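Local coordinates for Thiol:disulfide interchange protein DsbL (Escherichia coli, PDB 3C7M) that forms disulfide bonds in periplasmic proteins by transferring its own, and with DsbI introduces an essential disulfide into the arylsulfate sulfotransferase AssT, at residues E45-I50 / D187-L192; L58-E63 / A153-A158. All blocks are in the same frame, centred on the assembly; numbering follows the deposited sequence.

Overall arrangement
The two contacts show how a thioredoxin fold is tied together by pieces far apart in sequence. Their centres are about 25 Å apart, their nearest atoms about 12 Å, and they do not touch. Contact 1 joins the turn after helix 40-46, on the way to strand 52-57, to the C-terminal helix 182-193. Contact 2 joins the loop leaving that same strand, an outermost one of the mixed sheet, to helix 154-161, and is nested along the chain within the loop that contact 1 closes. Strand 52-57 thus runs from one contact to the other. The helices 65-81 to 142-150, the insertion of a DsbA-type protein, all lie between the segments of contact 2.

Contact 1 of 2, residues E45-I50 / D187-L192; sequences EKVKDI and DLIREL. With CD (cadmium ion), chain E.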
loop_
_atom_site.group_PDB
_atom_site.type_symbol
_atom_site.label_atom_id
_atom_site.label_comp_id
_atom_site.label_asym_id
_atom_site.label_seq_id
_atom_site.Cartn_x
_atom_site.Cartn_y
_atom_site.Cartn_z
ATOM N N GLU A 45 -13.074 -3.890 -2.016
ATOM C CA GLU A 45 -14.287 -3.640 -2.787
ATOM C C GLU A 45 -15.524 -3.900 -1.925
ATOM O O GLU A 45 -16.506 -3.145 -1.973
ATOM C CB GLU A 45 -14.296 -4.530 -4.040
ATOM C CG GLU A 45 -15.608 -4.559 -4.828
ATOM C CD GLU A 45 -15.924 -3.252 -5.534
ATOM O OE1 GLU A 45 -14.989 -2.474 -5.829
ATOM O OE2 GLU A 45 -17.120 -3.009 -5.804
ATOM N N LYS A 46 -15.463 -4.960 -1.126
ATOM C CA LYS A 46 -16.580 -5.342 -0.268
ATOM C C LYS A 46 -16.863 -4.324 0.824
ATOM O O LYS A 46 -18.012 -4.167 1.232
ATOM C CB LYS A 46 -16.358 -6.723 0.345
ATOM C CG LYS A 46 -16.555 -7.866 -0.643
ATOM C CD LYS A 46 -16.159 -9.210 -0.055
ATOM C CE LYS A 46 -17.084 -9.658 1.071
ATOM N NZ LYS A 46 -18.524 -9.746 0.630
ATOM N N VAL A 47 -15.824 -3.623 1.281
ATOM C CA VAL A 47 -15.978 -2.674 2.394
ATOM C C VAL A 47 -15.885 -1.194 1.987
ATOM O O VAL A 47 -15.823 -0.319 2.853
ATOM C CB VAL A 47 -14.990 -2.981 3.568
ATOM C CG1 VAL A 47 -15.254 -4.374 4.156
ATOM C CG2 VAL A 47 -13.531 -2.860 3.114
ATOM N N LYS A 48 -15.902 -0.916 0.682
ATOM C CA LYS A 48 -15.713 0.457 0.199
ATOM C C LYS A 48 -16.815 1.427 0.645
ATOM O O LYS A 48 -16.607 2.645 0.641
ATOM C CB LYS A 48 -15.522 0.494 -1.322
ATOM C CG LYS A 48 -16.772 0.209 -2.132
ATOM C CD LYS A 48 -16.472 0.229 -3.617
ATOM C CE LYS A 48 -17.759 0.195 -4.417
ATOM N NZ LYS A 48 -17.508 -0.079 -5.857
ATOM N N ASP A 49 -17.972 0.888 1.030
ATOM C CA ASP A 49 -19.079 1.715 1.531
ATOM C C ASP A 49 -18.835 2.259 2.937
ATOM O O ASP A 49 -19.486 3.227 3.344
ATOM C CB ASP A 49 -20.390 0.925 1.531
ATOM C CG ASP A 49 -20.307 -0.326 2.386
ATOM O OD1 ASP A 49 -19.519 -1.231 2.038
ATOM O OD2 ASP A 49 -21.009 -0.403 3.417
ATOM N N ILE A 50 -17.922 1.631 3.685
ATOM C CA ILE A 50 -17.647 2.040 5.066
ATOM C C ILE A 50 -16.235 2.591 5.290
ATOM O O ILE A 50 -16.040 3.440 6.166
ATOM C CB ILE A 50 -17.968 0.922 6.108
ATOM C CG1 ILE A 50 -17.278 -0.408 5.767
ATOM C CG2 ILE A 50 -19.481 0.738 6.231
ATOM C CD1 ILE A 50 -17.083 -1.330 6.956
ATOM N N ASP A 187 -15.729 -9.513 6.975
ATOM C CA ASP A 187 -16.516 -9.569 8.216
ATOM C C ASP A 187 -15.766 -8.869 9.356
ATOM O O ASP A 187 -16.344 -8.043 10.070
ATOM C CB ASP A 187 -16.812 -11.019 8.637
ATOM C CG ASP A 187 -17.854 -11.704 7.761
ATOM O OD1 ASP A 187 -18.271 -11.150 6.721
ATOM O OD2 ASP A 187 -18.240 -12.838 8.123
ATOM N N LEU A 188 -14.483 -9.205 9.505
ATOM C CA LEU A 188 -13.649 -8.636 10.565
ATOM C C LEU A 188 -13.530 -7.124 10.426
ATOM O O LEU A 188 -13.698 -6.395 11.406
ATOM C CB LEU A 188 -12.263 -9.283 10.577
ATOM C CG LEU A 188 -11.205 -8.687 11.514
ATOM C CD1 LEU A 188 -11.660 -8.682 12.974
ATOM C CD2 LEU A 188 -9.916 -9.458 11.365
ATOM N N ILE A 189 -13.254 -6.655 9.208
ATOM C CA ILE A 189 -13.121 -5.218 8.963
ATOM C C ILE A 189 -14.391 -4.458 9.355
ATOM O O ILE A 189 -14.317 -3.374 9.939
ATOM C CB ILE A 189 -12.713 -4.908 7.498
ATOM C CG1 ILE A 189 -11.262 -5.320 7.250
ATOM C CG2 ILE A 189 -12.896 -3.420 7.180
ATOM C CD1 ILE A 189 -10.934 -5.470 5.779
ATOM N N ARG A 190 -15.546 -5.027 9.020
ATOM C CA ARG A 190 -16.827 -4.420 9.381
ATOM C C ARG A 190 -17.018 -4.329 10.880
ATOM O O ARG A 190 -17.490 -3.306 11.380
ATOM C CB ARG A 190 -17.987 -5.179 8.747
ATOM C CG ARG A 190 -17.979 -5.026 7.269
ATOM C CD ARG A 190 -19.323 -5.236 6.660
ATOM N NE ARG A 190 -19.260 -4.786 5.281
ATOM C CZ ARG A 190 -19.671 -3.597 4.862
ATOM N NH1 ARG A 190 -20.223 -2.734 5.712
ATOM N NH2 ARG A 190 -19.544 -3.282 3.584
ATOM N N GLU A 191 -16.645 -5.396 11.583
ATOM C CA GLU A 191 -16.728 -5.425 13.055
ATOM C C GLU A 191 -15.834 -4.333 13.648
ATOM O O GLU A 191 -16.265 -3.568 14.516
ATOM C CB GLU A 191 -16.338 -6.793 13.616
ATOM C CG GLU A 191 -16.203 -6.791 15.150
ATOM C CD GLU A 191 -16.309 -8.166 15.789
ATOM O OE1 GLU A 191 -16.427 -9.173 15.062
ATOM O OE2 GLU A 191 -16.278 -8.231 17.038
ATOM N N LEU A 192 -14.608 -4.242 13.143
ATOM C CA LEU A 192 -13.651 -3.252 13.636
ATOM C C LEU A 192 -14.089 -1.826 13.353
ATOM O O LEU A 192 -13.884 -0.931 14.184
ATOM C CB LEU A 192 -12.255 -3.511 13.053
ATOM C CG LEU A 192 -11.596 -4.819 13.508
ATOM C CD1 LEU A 192 -10.260 -5.047 12.806
ATOM C CD2 LEU A 192 -11.437 -4.854 15.034
HETATM CD CD CD E . -19.520 -13.281 6.262
HETATM O O HOH W 1 -18.330 -6.848 3.418
#
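The C-terminal helix of the thioredoxin fold, 182-193, meets the turn that leads from helix 40-46 toward strand 52-57, and R190 carries most of the contact. Its CG lies beside the backbone N (chi1 -67°) and the chain runs extended to NE, so the guanidinium reaches over the turn. NH2 donates to two acceptors at its edge, both near its plane: K46 O, met on a lone pair at 2.9 Å, and D49 OD1 at 2.6 Å through the syn lone pair. The carboxylate and guanidinium planes are 22° apart, nearly coplanar, and two weak bonds, from R190 NH2 and NH1 to D49 OD2, complete the salt bridge. D49 is placed for it by CG standing between backbone N and carbonyl carbon (chi1 59°). A water accepts from R190 NE at 2.9 Å and donates weakly to K46 O; in this conformer three partners at the guanidinium edge set its rotation. I50 lays CD1 over one guanidinium face, toward the rim. On the inner side, V47, the first residue to leave helical angles, crosses I189 at about a right angle, CG1 to CG2 4.0 Å, while I189 and L188 rest on I174. One turn before R190, D187 binds a cadmium ion through both carboxylate oxygens, with D183. An arginine thus holds the thioredoxin fold's C-terminal helix to the loop between helix 40-46 and strand 52-57.

Contact 2 of 2, residues L58-E63 / A153-A158; sequences LETKGE and ASYDVA. With CD (cadmium ion), chain C.
Residues L58 to K61 form a type I beta turn just beyond strand 52-57, and its first residue comes closest to the start of helix 154-161, with CA of L58 5.4 Å from CA of S154. L58 is the apolar centre. Its CG is anti to the backbone N (chi1 177°), which sends the two methyls along the helix: CD1 sits against the backbone, 3.6 Å from Y155 CA and 3.8 Å from S154 CB, while CD2 meets A158 CB at 4.0 Å, one helical turn on. S154 turns its CB to L58, but its hydroxyl is engaged elsewhere: its single proton must be shared between two carbonyl oxygens, W151 O, the stronger partner, and H57 O at the end of the strand.

Farther out, T60 meets Y155 at about a right angle. T60 OG1 lies at the ring edge, near the ring plane and 3.5 Å from Y155 CD2, with T60 CG2 at 3.8 Å from the same carbon; this is a van der Waals contact. Y155 CG, anti to the backbone N, carries the ring outward past T60, so that its CD2-CE2 edge faces the threonine. No hydrogen bond crosses between the segments, so the fit is one of shape. Beyond the turn, E63 binds a cadmium ion through both carboxylate oxygens, with D113 and a water.

L58 also pairs its backbone with F25, and its side chain is a neighbour of the redox-active C29 and C32, though not in contact with them. One leucine packing a strand's exit loop against a helix beside the sheet belongs here to the thioredoxin fold close to its redox site.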
loop_
_atom_site.group_PDB
_atom_site.type_symbol
_atom_site.label_atom_id
_atom_site.label_comp_id
_atom_site.label_asym_id
_atom_site.label_seq_id
_atom_site.Cartn_x
_atom_site.Cartn_y
_atom_site.Cartn_z
ATOM N N LEU A 58 6.004 1.311 2.847
ATOM C CA LEU A 58 7.083 1.281 3.835
ATOM C C LEU A 58 8.408 1.541 3.133
ATOM O O LEU A 58 8.927 0.663 2.438
ATOM C CB LEU A 58 7.097 -0.074 4.538
ATOM C CG LEU A 58 8.209 -0.329 5.557
ATOM C CD1 LEU A 58 8.050 0.543 6.790
ATOM C CD2 LEU A 58 8.206 -1.798 5.919
ATOM N N GLU A 59 8.955 2.741 3.320
ATOM C CA GLU A 59 10.128 3.173 2.542
ATOM C C GLU A 59 11.458 2.551 2.987
ATOM O O GLU A 59 12.466 2.666 2.283
ATOM C CB GLU A 59 10.239 4.704 2.508
ATOM C CG GLU A 59 10.612 5.332 3.832
ATOM C CD GLU A 59 11.126 6.746 3.673
ATOM O OE1 GLU A 59 12.147 6.945 2.982
ATOM O OE2 GLU A 59 10.514 7.658 4.242
ATOM N N THR A 60 11.464 1.895 4.142
ATOM C CA THR A 60 12.714 1.404 4.735
ATOM C C THR A 60 13.104 -0.005 4.291
ATOM O O THR A 60 14.210 -0.472 4.589
ATOM C CB THR A 60 12.657 1.462 6.271
ATOM O OG1 THR A 60 11.464 0.810 6.708
ATOM C CG2 THR A 60 12.631 2.900 6.749
ATOM N N LYS A 61 12.212 -0.683 3.579
ATOM C CA LYS A 61 12.480 -2.043 3.127
ATOM C C LYS A 61 12.989 -2.063 1.691
ATOM O O LYS A 61 12.480 -1.341 0.830
ATOM C CB LYS A 61 11.221 -2.907 3.267
ATOM C CG LYS A 61 11.474 -4.394 3.065
ATOM C CD LYS A 61 10.195 -5.224 3.134
ATOM C CE LYS A 61 9.764 -5.516 4.565
ATOM N NZ LYS A 61 10.741 -6.394 5.278
ATOM N N GLY A 62 13.994 -2.898 1.433
ATOM C CA GLY A 62 14.549 -3.026 0.099
ATOM C C GLY A 62 15.465 -1.884 -0.283
ATOM O O GLY A 62 15.506 -0.838 0.382
ATOM N N GLU A 63 16.210 -2.080 -1.361
ATOM C CA GLU A 63 17.183 -1.087 -1.792
ATOM C C GLU A 63 16.535 0.167 -2.385
ATOM O O GLU A 63 17.143 1.238 -2.388
ATOM C CB GLU A 63 18.204 -1.714 -2.744
ATOM C CG GLU A 63 19.185 -2.610 -2.003
ATOM C CD GLU A 63 19.851 -3.658 -2.873
ATOM O OE1 GLU A 63 19.182 -4.265 -3.742
ATOM O OE2 GLU A 63 21.055 -3.911 -2.661
ATOM N N ALA A 153 4.712 6.852 9.076
ATOM C CA ALA A 153 4.117 6.085 10.171
ATOM C C ALA A 153 4.151 4.578 9.928
ATOM O O ALA A 153 3.868 3.799 10.838
ATOM C CB ALA A 153 2.673 6.560 10.418
ATOM N N SER A 154 4.494 4.173 8.703
ATOM C CA SER A 154 4.536 2.759 8.326
ATOM C C SER A 154 5.558 1.971 9.136
ATOM O O SER A 154 5.337 0.808 9.471
ATOM C CB SER A 154 4.850 2.613 6.836
ATOM O OG SER A 154 3.852 3.235 6.040
ATOM N N TYR A 155 6.672 2.621 9.459
ATOM C CA TYR A 155 7.778 1.940 10.109
ATOM C C TYR A 155 7.360 1.373 11.459
ATOM O O TYR A 155 7.594 0.201 11.740
ATOM C CB TYR A 155 8.959 2.899 10.235
ATOM C CG TYR A 155 10.215 2.307 10.844
ATOM C CD1 TYR A 155 10.420 2.321 12.226
ATOM C CD2 TYR A 155 11.210 1.763 10.035
ATOM C CE1 TYR A 155 11.598 1.800 12.783
ATOM C CE2 TYR A 155 12.381 1.240 10.584
ATOM C CZ TYR A 155 12.564 1.260 11.956
ATOM O OH TYR A 155 13.730 0.741 12.501
ATOM N N ASP A 156 6.720 2.204 12.274
ATOM C CA ASP A 156 6.316 1.767 13.609
ATOM C C ASP A 156 5.171 0.764 13.562
ATOM O O ASP A 156 5.085 -0.130 14.404
ATOM C CB ASP A 156 5.992 2.968 14.495
ATOM C CG ASP A 156 7.245 3.734 14.920
ATOM O OD1 ASP A 156 8.339 3.128 14.946
ATOM O OD2 ASP A 156 7.127 4.932 15.238
ATOM N N VAL A 157 4.310 0.876 12.562
ATOM C CA VAL A 157 3.229 -0.104 12.425
ATOM C C VAL A 157 3.787 -1.468 11.993
ATOM O O VAL A 157 3.356 -2.529 12.482
ATOM C CB VAL A 157 2.146 0.397 11.444
ATOM C CG1 VAL A 157 1.118 -0.702 11.143
ATOM C CG2 VAL A 157 1.445 1.631 12.022
ATOM N N ALA A 158 4.751 -1.441 11.076
ATOM C CA ALA A 158 5.356 -2.665 10.558
ATOM C C ALA A 158 6.059 -3.515 11.627
ATOM O O ALA A 158 6.253 -4.714 11.430
ATOM C CB ALA A 158 6.313 -2.347 9.402
HETATM CD CD CD C . 20.852 -6.341 -3.410
HETATM O O HOH W 2 21.543 -8.733 -3.903
#